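Local atomic coordinates of penicillin-binding protein PbpB (PDB entry 6KGS), a protein that makes cross-linked peptidoglycan from lipid intermediates for the mycobacterial cell wall and binds penicillin. Residues A[267-272]-A[473-478]. Numbering follows the deposited sequence.
Sequences PGSVNK and AGKTGT. With MER ((4R,5S)-3-{[(3S,5S)-5-(dimethylcarbamoyl)pyrrolidin-3-yl]sulfanyl}-5-[(2S,3R)-3-hydroxy-1-oxobutan-2-yl]-4-methyl-4,5-d ihydro-1H-pyrrole-2-carboxylic acid), chain B.
Lys-475 reaches from its strand to Ser-269, the acyl-ester serine by similarity, here joined through OG to C1 of an opened carbapenem, MER. CB of Lys-475 points at the loop 267-272. Lys-475 CG is anti to the backbone N (chi1 -176°) and packs 3.5 Å from Ser-269 O. The chain then bends at chi2. CD runs past the same carbonyl. Lys-475 CE lies 3.6 Å from Ser-269 O and also meets CD of Lys-272, whose extended chain crosses it obliquely. A second bend, at chi4, turns NZ toward its own strand. There Lys-475 NZ hydrogen-bonds Thr-476 O at 3.0 Å, tilted 20° from the carbonyl plane. A weak bond to Ser-324 OG adds a second hold. Lys-475 NZ also comes within 3.5 Å of Ser-269 CB. NZ of Lys-272 is bound by Ser-324 and Asn-326.

The backbone N atoms of Ser-269 and Thr-478 form the oxyanion hole. Thr-478 N donates to MER O6 at 2.8 Å; the bond from Ser-269 N is weak. Thr-476 OG1 donates to the carboxylate oxygen MER O12 at 2.7 Å and is also bonded to Thr-461. Val-270 CG2 rests 3.4 Å from Lys-475 O. Gly-477 has no side chain on the face where Val-270 CG2 and the backbone of Pro-267 and Ser-269 come up to the strand.

Sequence and layout match the SxxK and KTG motifs of the transpeptidase fold. The serine loop leads into helix 272-281, with Tyr-397 of helix 390-401 bonded to Val-270 O. Strand 473-483 pairs with strand 493-502 and with strand 488-490 in the antiparallel sheet.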
loop_
_atom_site.group_PDB
_atom_site.type_symbol
_atom_site.label_atom_id
_atom_site.label_comp_id
_atom_site.label_asym_id
_atom_site.label_seq_id
_atom_site.Cartn_x
_atom_site.Cartn_y
_atom_site.Cartn_z
ATOM N N PRO A 267 -6.940 -2.942 8.759
ATOM C CA PRO A 267 -5.468 -2.865 8.734
ATOM C C PRO A 267 -4.775 -3.420 9.970
ATOM O O PRO A 267 -3.571 -3.728 9.899
ATOM C CB PRO A 267 -5.215 -1.365 8.624
ATOM C CG PRO A 267 -6.440 -0.771 9.437
ATOM C CD PRO A 267 -7.565 -1.617 8.929
ATOM N N GLY A 268 -5.471 -3.545 11.092
ATOM C CA GLY A 268 -4.788 -3.923 12.316
ATOM C C GLY A 268 -3.813 -2.839 12.742
ATOM O O GLY A 268 -3.991 -1.649 12.445
ATOM N N SER A 269 -2.759 -3.256 13.446
ATOM C CA SER A 269 -1.867 -2.312 14.126
ATOM C C SER A 269 -1.093 -1.395 13.181
ATOM O O SER A 269 -0.514 -0.397 13.640
ATOM C CB SER A 269 -0.887 -3.087 14.993
ATOM O OG SER A 269 -1.595 -3.846 15.941
ATOM N N VAL A 270 -1.057 -1.696 11.881
ATOM C CA VAL A 270 -0.492 -0.738 10.928
ATOM C C VAL A 270 -1.224 0.602 11.011
ATOM O O VAL A 270 -0.623 1.659 10.786
ATOM C CB VAL A 270 -0.496 -1.349 9.508
ATOM C CG1 VAL A 270 -0.185 -0.312 8.451
ATOM C CG2 VAL A 270 0.556 -2.465 9.432
ATOM N N ASN A 271 -2.506 0.599 11.392
ATOM C CA ASN A 271 -3.202 1.868 11.592
ATOM C C ASN A 271 -2.623 2.705 12.736
ATOM O O ASN A 271 -2.958 3.882 12.846
ATOM C CB ASN A 271 -4.685 1.616 11.842
ATOM C CG ASN A 271 -5.565 2.780 11.398
ATOM O OD1 ASN A 271 -5.396 3.311 10.302
ATOM N ND2 ASN A 271 -6.505 3.183 12.247
ATOM N N LYS A 272 -1.761 2.151 13.588
ATOM C CA LYS A 272 -1.377 2.921 14.757
ATOM C C LYS A 272 -0.525 4.132 14.405
ATOM O O LYS A 272 -0.269 4.969 15.276
ATOM C CB LYS A 272 -0.659 2.020 15.758
ATOM C CG LYS A 272 -1.568 0.967 16.382
ATOM C CD LYS A 272 -0.789 0.079 17.357
ATOM C CE LYS A 272 -1.667 -1.024 17.946
ATOM N NZ LYS A 272 -0.897 -1.849 18.940
ATOM N N ALA A 473 12.241 1.925 8.839
ATOM C CA ALA A 473 11.160 2.208 9.779
ATOM C C ALA A 473 9.914 1.557 9.214
ATOM O O ALA A 473 9.721 1.573 8.000
ATOM C CB ALA A 473 10.934 3.723 9.976
ATOM N N GLY A 474 9.098 0.949 10.071
ATOM C CA GLY A 474 7.891 0.299 9.583
ATOM C C GLY A 474 6.976 -0.095 10.724
ATOM O O GLY A 474 7.230 0.213 11.889
ATOM N N LYS A 475 5.899 -0.801 10.377
ATOM C CA LYS A 475 4.923 -1.217 11.381
ATOM C C LYS A 475 4.278 -2.530 10.935
ATOM O O LYS A 475 3.948 -2.684 9.759
ATOM C CB LYS A 475 3.852 -0.124 11.612
ATOM C CG LYS A 475 2.839 -0.446 12.741
ATOM C CD LYS A 475 3.551 -0.499 14.114
ATOM C CE LYS A 475 2.639 -0.960 15.248
ATOM N NZ LYS A 475 2.533 -2.453 15.246
ATOM N N THR A 476 4.129 -3.469 11.879
ATOM C CA THR A 476 3.497 -4.770 11.671
ATOM C C THR A 476 2.006 -4.692 11.976
ATOM O O THR A 476 1.562 -3.862 12.770
ATOM C CB THR A 476 4.124 -5.841 12.575
ATOM O OG1 THR A 476 4.214 -5.319 13.912
ATOM C CG2 THR A 476 5.547 -6.250 12.084
ATOM N N GLY A 477 1.240 -5.587 11.366
ATOM C CA GLY A 477 -0.180 -5.658 11.649
ATOM C C GLY A 477 -0.758 -7.048 11.510
ATOM O O GLY A 477 -0.358 -7.838 10.649
ATOM N N THR A 478 -1.744 -7.323 12.358
ATOM C CA THR A 478 -2.553 -8.537 12.334
ATOM C C THR A 478 -3.977 -8.107 12.673
ATOM O O THR A 478 -4.197 -7.468 13.707
ATOM C CB THR A 478 -2.040 -9.564 13.354
ATOM O OG1 THR A 478 -0.668 -9.865 13.076
ATOM C CG2 THR A 478 -2.852 -10.851 13.296
HETATM C C1 MER B . -1.947 -5.268 15.790
HETATM C C2 MER B . 0.043 -8.030 17.477
HETATM C C3 MER B . -2.445 -6.070 16.990
HETATM C C4 MER B . -1.336 -6.222 18.048
HETATM C C5 MER B . 0.632 -6.914 17.075
HETATM O O6 MER B . -1.823 -5.739 14.668
HETATM C C7 MER B . -3.708 -5.393 17.570
HETATM O O8 MER B . -4.283 -6.170 18.630
HETATM C C9 MER B . -4.816 -5.178 16.541
HETATM N N10 MER B . -0.038 -5.773 17.499
HETATM C C11 MER B . 1.847 -6.843 16.241
HETATM O O12 MER B . 2.029 -5.758 15.519
HETATM O O13 MER B . 2.704 -7.713 16.141
HETATM S S14 MER B . 0.422 -9.579 16.955
HETATM C C15 MER B . 1.804 -10.232 17.870
HETATM C C16 MER B . 1.377 -11.453 18.664
HETATM C C17 MER B . 2.164 -12.648 18.131
HETATM C C18 MER B . -1.037 -7.676 18.441
HETATM N N19 MER B . 2.700 -12.231 16.819
HETATM C C20 MER B . -2.209 -8.626 18.286
HETATM C C21 MER B . 2.906 -10.767 16.950
HETATM C C22 MER B . 1.257 -13.851 18.109
HETATM N N23 MER B . 0.981 -14.534 16.976
HETATM O O24 MER B . 0.815 -14.180 19.194
HETATM C C25 MER B . 1.995 -15.310 16.272
HETATM C C26 MER B . -0.356 -14.621 16.419
#